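Local structure of endoglycosidase (Bacteroides thetaiotaomicron, 6Q64) at residues 53-56 and 57-60; 209-212 and 213-216; 345-348 and 349-352. The protein probably hydrolyses O-glycosidic bonds as an endo-acting glycoside hydrolase of family 18, taking part in the breakdown of complex N-glycans. The protein carries 1 engineered substitution. All coordinates share one frame; numbering follows the deposited sequence.

Contact 1 of 3, residues 53-56 and 57-60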
loop_
_atom_site.group_PDB
_atom_site.type_symbol
_atom_site.label_atom_id
_atom_site.label_comp_id
_atom_site.label_asym_id
_atom_site.label_seq_id
_atom_site.Cartn_x
_atom_site.Cartn_y
_atom_site.Cartn_z
ATOM N N PRO A 53 2.884 -28.548 13.719
ATOM C CA PRO A 53 4.166 -28.491 13.019
ATOM C C PRO A 53 4.085 -28.243 11.500
ATOM O O PRO A 53 4.752 -27.344 11.033
ATOM C CB PRO A 53 4.711 -29.895 13.319
ATOM C CG PRO A 53 4.273 -30.134 14.741
ATOM C CD PRO A 53 2.913 -29.474 14.854
ATOM N N THR A 54 3.309 -29.020 10.740
ATOM C CA THR A 54 3.393 -28.912 9.261
ATOM C C THR A 54 2.910 -27.521 8.838
ATOM O O THR A 54 3.355 -27.043 7.796
ATOM C CB THR A 54 2.743 -30.061 8.459
ATOM O OG1 THR A 54 1.410 -29.697 8.122
ATOM C CG2 THR A 54 2.781 -31.423 9.116
HETATM N N MSE A 55 2.043 -26.854 9.620
HETATM C CA MSE A 55 1.553 -25.540 9.210
HETATM C C MSE A 55 2.381 -24.409 9.804
HETATM O O MSE A 55 2.390 -23.305 9.272
HETATM C CB MSE A 55 0.104 -25.291 9.615
HETATM C CG MSE A 55 -0.892 -26.126 8.889
HETATM SE SE MSE A 55 -1.038 -25.592 7.036
HETATM C CE MSE A 55 -0.296 -27.331 6.732
ATOM N N ARG A 56 3.015 -24.668 10.939
ATOM C CA ARG A 56 4.055 -23.792 11.441
ATOM C C ARG A 56 5.153 -23.623 10.375
ATOM O O ARG A 56 5.472 -22.457 10.057
ATOM C CB ARG A 56 4.609 -24.356 12.753
ATOM C CG ARG A 56 4.167 -23.564 13.973
ATOM C CD ARG A 56 3.723 -24.400 15.153
ATOM N NE ARG A 56 4.826 -25.084 15.804
ATOM C CZ ARG A 56 4.677 -26.036 16.709
ATOM N NH1 ARG A 56 3.464 -26.402 17.076
ATOM N NH2 ARG A 56 5.738 -26.613 17.249
ATOM N N GLU A 57 5.678 -24.745 9.865
ATOM C CA GLU A 57 6.790 -24.824 8.892
ATOM C C GLU A 57 6.321 -24.171 7.593
ATOM O O GLU A 57 7.115 -23.419 6.992
ATOM C CB GLU A 57 7.276 -26.275 8.717
ATOM C CG GLU A 57 8.390 -26.470 7.662
ATOM C CD GLU A 57 9.686 -25.640 7.772
ATOM O OE1 GLU A 57 10.449 -25.837 8.762
ATOM O OE2 GLU A 57 9.967 -24.801 6.853
ATOM N N TYR A 58 5.079 -24.420 7.179
ATOM C CA TYR A 58 4.522 -23.848 5.932
ATOM C C TYR A 58 4.644 -22.333 6.019
ATOM O O TYR A 58 5.084 -21.751 5.057
ATOM C CB TYR A 58 3.048 -24.191 5.702
ATOM C CG TYR A 58 2.377 -23.327 4.656
ATOM C CD1 TYR A 58 2.791 -23.369 3.338
ATOM C CD2 TYR A 58 1.377 -22.412 4.982
ATOM C CE1 TYR A 58 2.201 -22.564 2.369
ATOM C CE2 TYR A 58 0.773 -21.596 4.025
ATOM C CZ TYR A 58 1.185 -21.676 2.703
ATOM O OH TYR A 58 0.612 -20.915 1.717
ATOM N N PHE A 59 4.196 -21.708 7.106
ATOM C CA PHE A 59 4.114 -20.224 7.174
ATOM C C PHE A 59 5.516 -19.659 7.420
ATOM O O PHE A 59 5.692 -18.463 7.227
ATOM C CB PHE A 59 3.134 -19.741 8.247
ATOM C CG PHE A 59 1.672 -19.871 7.908
ATOM C CD1 PHE A 59 1.121 -19.169 6.854
ATOM C CD2 PHE A 59 0.831 -20.660 8.670
ATOM C CE1 PHE A 59 -0.226 -19.273 6.554
ATOM C CE2 PHE A 59 -0.519 -20.751 8.369
ATOM C CZ PHE A 59 -1.048 -20.065 7.308
ATOM N N ALA A 60 6.468 -20.490 7.860
ATOM C CA ALA A 60 7.892 -20.113 8.034
ATOM C C ALA A 60 8.497 -19.836 6.651
ATOM O O ALA A 60 9.205 -18.819 6.515
ATOM C CB ALA A 60 8.647 -21.188 8.770
#

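Contact 2 of 3, residues 209-212 and 213-216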
loop_
_atom_site.group_PDB
_atom_site.type_symbol
_atom_site.label_atom_id
_atom_site.label_comp_id
_atom_site.label_asym_id
_atom_site.label_seq_id
_atom_site.Cartn_x
_atom_site.Cartn_y
_atom_site.Cartn_z
ATOM N N GLY A 209 12.028 22.816 -2.551
ATOM C CA GLY A 209 10.653 22.947 -3.091
ATOM C C GLY A 209 9.595 23.047 -1.998
ATOM O O GLY A 209 9.467 24.076 -1.405
ATOM N N ASN A 210 8.847 21.983 -1.747
ATOM C CA ASN A 210 7.816 21.901 -0.687
ATOM C C ASN A 210 8.485 21.484 0.618
ATOM O O ASN A 210 8.468 20.295 0.916
ATOM C CB ASN A 210 6.754 20.876 -1.082
ATOM C CG ASN A 210 5.490 20.955 -0.255
ATOM O OD1 ASN A 210 5.469 21.544 0.833
ATOM N ND2 ASN A 210 4.444 20.338 -0.779
ATOM N N ASN A 211 9.088 22.409 1.347
ATOM C CA ASN A 211 9.895 22.042 2.536
ATOM C C ASN A 211 8.965 21.517 3.626
ATOM O O ASN A 211 9.503 20.940 4.600
ATOM C CB ASN A 211 10.687 23.207 3.125
ATOM C CG ASN A 211 11.644 22.796 4.234
ATOM O OD1 ASN A 211 12.360 21.768 4.109
ATOM N ND2 ASN A 211 11.711 23.630 5.304
ATOM N N LYS A 212 7.650 21.774 3.522
ATOM C CA LYS A 212 6.690 21.443 4.621
ATOM C C LYS A 212 6.388 19.959 4.480
ATOM O O LYS A 212 6.626 19.179 5.412
ATOM C CB LYS A 212 5.465 22.374 4.699
ATOM C CG LYS A 212 4.742 22.668 3.397
ATOM C CD LYS A 212 3.902 23.934 3.389
ATOM C CE LYS A 212 3.506 24.258 1.960
ATOM N NZ LYS A 212 2.283 25.079 1.928
HETATM N N MSE A 213 6.039 19.571 3.251
HETATM C CA MSE A 213 5.942 18.159 2.930
HETATM C C MSE A 213 7.267 17.425 3.172
HETATM O O MSE A 213 7.273 16.225 3.355
HETATM C CB MSE A 213 5.409 17.980 1.504
HETATM C CG MSE A 213 4.595 16.693 1.324
HETATM SE SE MSE A 213 3.122 16.396 2.634
HETATM C CE MSE A 213 2.284 17.894 1.750
ATOM N N GLN A 214 8.397 18.127 3.210
ATOM C CA GLN A 214 9.685 17.480 3.375
ATOM C C GLN A 214 9.890 17.114 4.848
ATOM O O GLN A 214 10.368 15.994 5.125
ATOM C CB GLN A 214 10.803 18.393 2.863
ATOM C CG GLN A 214 12.214 17.974 3.271
ATOM C CD GLN A 214 12.731 16.772 2.490
ATOM O OE1 GLN A 214 12.358 16.537 1.334
ATOM N NE2 GLN A 214 13.604 16.019 3.132
ATOM N N VAL A 215 9.589 18.014 5.777
ATOM C CA VAL A 215 9.874 17.721 7.219
ATOM C C VAL A 215 8.717 16.859 7.761
ATOM O O VAL A 215 8.900 16.145 8.785
ATOM C CB VAL A 215 10.202 18.987 8.045
ATOM C CG1 VAL A 215 9.053 19.973 8.081
ATOM C CG2 VAL A 215 10.682 18.645 9.455
ATOM N N PHE A 216 7.605 16.831 7.025
ATOM C CA PHE A 216 6.488 15.888 7.262
ATOM C C PHE A 216 7.033 14.463 7.149
ATOM O O PHE A 216 7.149 13.721 8.154
ATOM C CB PHE A 216 5.353 16.167 6.280
ATOM C CG PHE A 216 4.166 15.271 6.499
ATOM C CD1 PHE A 216 3.511 15.270 7.722
ATOM C CD2 PHE A 216 3.734 14.395 5.508
ATOM C CE1 PHE A 216 2.426 14.435 7.941
ATOM C CE2 PHE A 216 2.653 13.556 5.731
ATOM C CZ PHE A 216 1.999 13.584 6.947
#

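Contact 3 of 3, residues 345-348 and 349-352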
loop_
_atom_site.group_PDB
_atom_site.type_symbol
_atom_site.label_atom_id
_atom_site.label_comp_id
_atom_site.label_asym_id
_atom_site.label_seq_id
_atom_site.Cartn_x
_atom_site.Cartn_y
_atom_site.Cartn_z
ATOM N N TYR A 345 -10.498 -14.305 -4.775
ATOM C CA TYR A 345 -9.238 -13.552 -5.061
ATOM C C TYR A 345 -8.605 -14.062 -6.375
ATOM O O TYR A 345 -7.361 -14.148 -6.530
ATOM C CB TYR A 345 -8.288 -13.574 -3.860
ATOM C CG TYR A 345 -8.607 -12.541 -2.813
ATOM C CD1 TYR A 345 -8.291 -11.210 -3.000
ATOM C CD2 TYR A 345 -9.256 -12.884 -1.643
ATOM C CE1 TYR A 345 -8.604 -10.250 -2.049
ATOM C CE2 TYR A 345 -9.569 -11.946 -0.675
ATOM C CZ TYR A 345 -9.241 -10.623 -0.884
ATOM O OH TYR A 345 -9.539 -9.691 0.058
ATOM N N LYS A 346 -9.475 -14.350 -7.337
ATOM C CA LYS A 346 -9.110 -14.977 -8.625
ATOM C C LYS A 346 -7.935 -14.198 -9.211
ATOM O O LYS A 346 -6.889 -14.810 -9.511
ATOM C CB LYS A 346 -10.316 -14.948 -9.574
ATOM C CG LYS A 346 -10.096 -15.588 -10.936
ATOM C CD LYS A 346 -11.246 -15.350 -11.853
ATOM C CE LYS A 346 -11.084 -15.968 -13.227
ATOM N NZ LYS A 346 -12.140 -15.463 -14.156
ATOM N N TRP A 347 -8.144 -12.895 -9.378
ATOM C CA TRP A 347 -7.311 -12.040 -10.252
ATOM C C TRP A 347 -5.999 -11.743 -9.540
ATOM O O TRP A 347 -4.930 -12.028 -10.092
ATOM C CB TRP A 347 -8.080 -10.780 -10.614
ATOM C CG TRP A 347 -9.232 -11.102 -11.507
ATOM C CD1 TRP A 347 -10.549 -10.867 -11.271
ATOM C CD2 TRP A 347 -9.170 -11.743 -12.787
ATOM N NE1 TRP A 347 -11.310 -11.271 -12.333
ATOM C CE2 TRP A 347 -10.493 -11.831 -13.271
ATOM C CE3 TRP A 347 -8.122 -12.205 -13.592
ATOM C CZ2 TRP A 347 -10.798 -12.397 -14.504
ATOM C CZ3 TRP A 347 -8.420 -12.774 -14.810
ATOM C CH2 TRP A 347 -9.747 -12.889 -15.244
ATOM N N LEU A 348 -6.073 -11.263 -8.308
ATOM C CA LEU A 348 -4.837 -11.053 -7.528
ATOM C C LEU A 348 -3.985 -12.340 -7.508
ATOM O O LEU A 348 -2.782 -12.249 -7.777
ATOM C CB LEU A 348 -5.205 -10.554 -6.131
ATOM C CG LEU A 348 -4.024 -10.044 -5.311
ATOM C CD1 LEU A 348 -3.308 -8.892 -6.017
ATOM C CD2 LEU A 348 -4.477 -9.624 -3.917
ATOM N N ARG A 349 -4.557 -13.510 -7.219
ATOM C CA ARG A 349 -3.774 -14.773 -7.059
ATOM C C ARG A 349 -3.084 -15.160 -8.383
ATOM O O ARG A 349 -1.896 -15.627 -8.390
ATOM C CB ARG A 349 -4.717 -15.903 -6.662
ATOM C CG ARG A 349 -4.809 -16.179 -5.173
ATOM C CD ARG A 349 -5.544 -17.493 -4.972
ATOM N NE ARG A 349 -6.466 -17.413 -3.859
ATOM C CZ ARG A 349 -6.121 -17.570 -2.586
ATOM N NH1 ARG A 349 -4.864 -17.836 -2.254
ATOM N NH2 ARG A 349 -7.043 -17.478 -1.639
ATOM N N LYS A 350 -3.854 -15.051 -9.456
ATOM C CA LYS A 350 -3.391 -15.352 -10.813
ATOM C C LYS A 350 -2.251 -14.385 -11.137
ATOM O O LYS A 350 -1.167 -14.849 -11.545
ATOM C CB LYS A 350 -4.538 -15.190 -11.810
ATOM C CG LYS A 350 -4.350 -15.954 -13.113
ATOM C CD LYS A 350 -5.505 -15.745 -14.023
ATOM C CE LYS A 350 -6.036 -17.042 -14.588
ATOM N NZ LYS A 350 -5.208 -17.460 -15.753
ATOM N N ALA A 351 -2.496 -13.089 -10.953
ATOM C CA ALA A 351 -1.531 -12.016 -11.267
ATOM C C ALA A 351 -0.206 -12.366 -10.597
ATOM O O ALA A 351 0.774 -12.523 -11.324
ATOM C CB ALA A 351 -2.060 -10.683 -10.835
ATOM N N LEU A 352 -0.193 -12.615 -9.289
ATOM C CA LEU A 352 1.069 -12.919 -8.548
ATOM C C LEU A 352 1.665 -14.248 -8.995
ATOM O O LEU A 352 2.870 -14.405 -8.860
ATOM C CB LEU A 352 0.799 -12.892 -7.050
ATOM C CG LEU A 352 0.287 -11.530 -6.598
ATOM C CD1 LEU A 352 -0.073 -11.512 -5.140
ATOM C CD2 LEU A 352 1.345 -10.470 -6.891
#

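Contact 1 of 3, residues 53-56 and 57-60
The carbonyl oxygen of Met55 takes the N-H of Phe59 and is also approached by CD2 of the Phe59 ring. Phe59 N donates to Met55 O at 3.2 Å, and Phe59 CD2 comes to 3.1 Å from Met55 O. The ring reaches this oxygen because its CG lies beside the backbone N and anti to the carbonyl carbon (chi1 -75°), which swings it back over the preceding turn; relative to the ring plane the oxygen sits obliquely. Next to it, Arg56 O takes two weak bonds, from Ala60 N at 3.1 Å and from Phe59 N. The straightest link is Glu57 N to Pro53 O, 3.0 Å with an N-H...O angle of 169°, which closes the first turn of helix 53-65. This helix lies on the surface of the TIM-barrel-type domain of family 18 and precedes strand 72-76 in the chain, and its exposed side carries the ends of Arg56 and Glu57. On another side the selenium of Met55, a selenomethionine, makes a Met-aromatic contact with Tyr58: SE is 5.4 Å from the ring centroid and 49° off the ring normal, an oblique approach, and its closest ring atom is Tyr58 CD2 at 4.5 Å. The same CD2 of Tyr58 lies 3.7 Å above the centre of one face of the Phe59 ring, so the two successive aromatic side chains are packed against each other. Outward from there, Tyr58 OH is hydrogen-bonded to the carboxylate of Asp96, tying the helix to a loop of the domain, while Phe59, the buried residue of the eight, packs on Leu51, Val124 and Lys125.

Contact 2 of 3, residues 209-212 and 213-216
Asn210 reaches forward over Met213 from the N-cap of helix 211-224, and its side chain can be traced atom by atom. CB of Asn210 stands 4.1 Å from CB of the selenomethionine Met213. Because CG is turned anti to the backbone N (chi1 -166°), the amide carbon folds in to 3.5 Å from Met213 CB. One branch, OD1, faces the first turn: Met213 N points at Asn210 OD1 nearly straight, at 3.2 Å and 173°, as an N-cap bond should, though OD1 lies too near a neighbour in the model for its position to be certain. The other branch, ND2, lies 3.4 Å from Met213 CB and donates to the carbonyl of Leu199. Behind the cap Phe216 N bonds to Lys212 O at 3.0 Å, and Val215 N to Asn211 O. Gln214 turns off to Thr244 and Glu218. Met213 and Phe216 face inward on the parallel barrel, both meeting Ile135 of strand 128-135; Met213 also touches Tyr189 and Phe216 touches Ile187, both of strand 184-189, while Val215 and Phe216 pack on helix 162-179.

Contact 3 of 3, residues 345-348 and 349-352
Leu348 and Leu352, one turn apart, meet through CG of Leu348 and CD1 of Leu352 at 4.2 Å. Leu352 CG also approaches Leu348 O to 3.4 Å, since its chi1 of -60° leaves CG beside the backbone N and tips the side chain back along the helix. Along the backbone of the same pair, Leu352 N donates to Leu348 O, and Ala351 N makes the shortest of these bonds, 2.8 Å to Trp347 O at 168°. On another side of the helix the aliphatic part of Lys350 reaches the indole: Lys350 CD is 4.2 Å from Trp347 CZ3, in an oblique approach. Lys346 lies over one face of that ring, its CD 3.8 Å above the plane and offset toward the rim, so the indole has aliphatic lysine carbons at two places. Helix 346-358 follows strand 329-333 in the TIM-type barrel, and its inner side, Leu348, Ala351 and Leu352, rests on Ile330 of that strand, with Ala351 also against Ile313 and Ala317 of helix 311-317. The opening turn is held by Tyr345, the N-cap residue, whose O takes Arg349 N at 3.0 Å. CB of Arg349 lies 3.2 Å from Tyr345 O. One shell further out, Asp338 accepts from two amides that begin the helix, Trp347 N with OD1 and Leu348 N with OD2, and it is joined to Tyr345 through the backbone; Trp347 NE1 makes a weak bond to Lys291 O.

All three contacts are first turns of helices, but they differ in depth. Contact 1 is a surface turn, its centre about 27 Å from that of the chain; contact 2 is partly buried at about 22 Å, and contact 3 is buried at about 17 Å. Contacts 2 and 3 pack on strands of the barrel, whereas contact 1 leans on loops through its aromatic rings. Their opening turns differ too: contact 2 uses its own asparagine as cap, while contact 3 draws on Asp338. The nearest atoms of contacts 1 and 3 are about 7 Å apart, and the two share a loop, touching Asp96 and its neighbours Leu94, Pro95 and Ser97 respectively; contact 2 lies on the far side of the chain's centre.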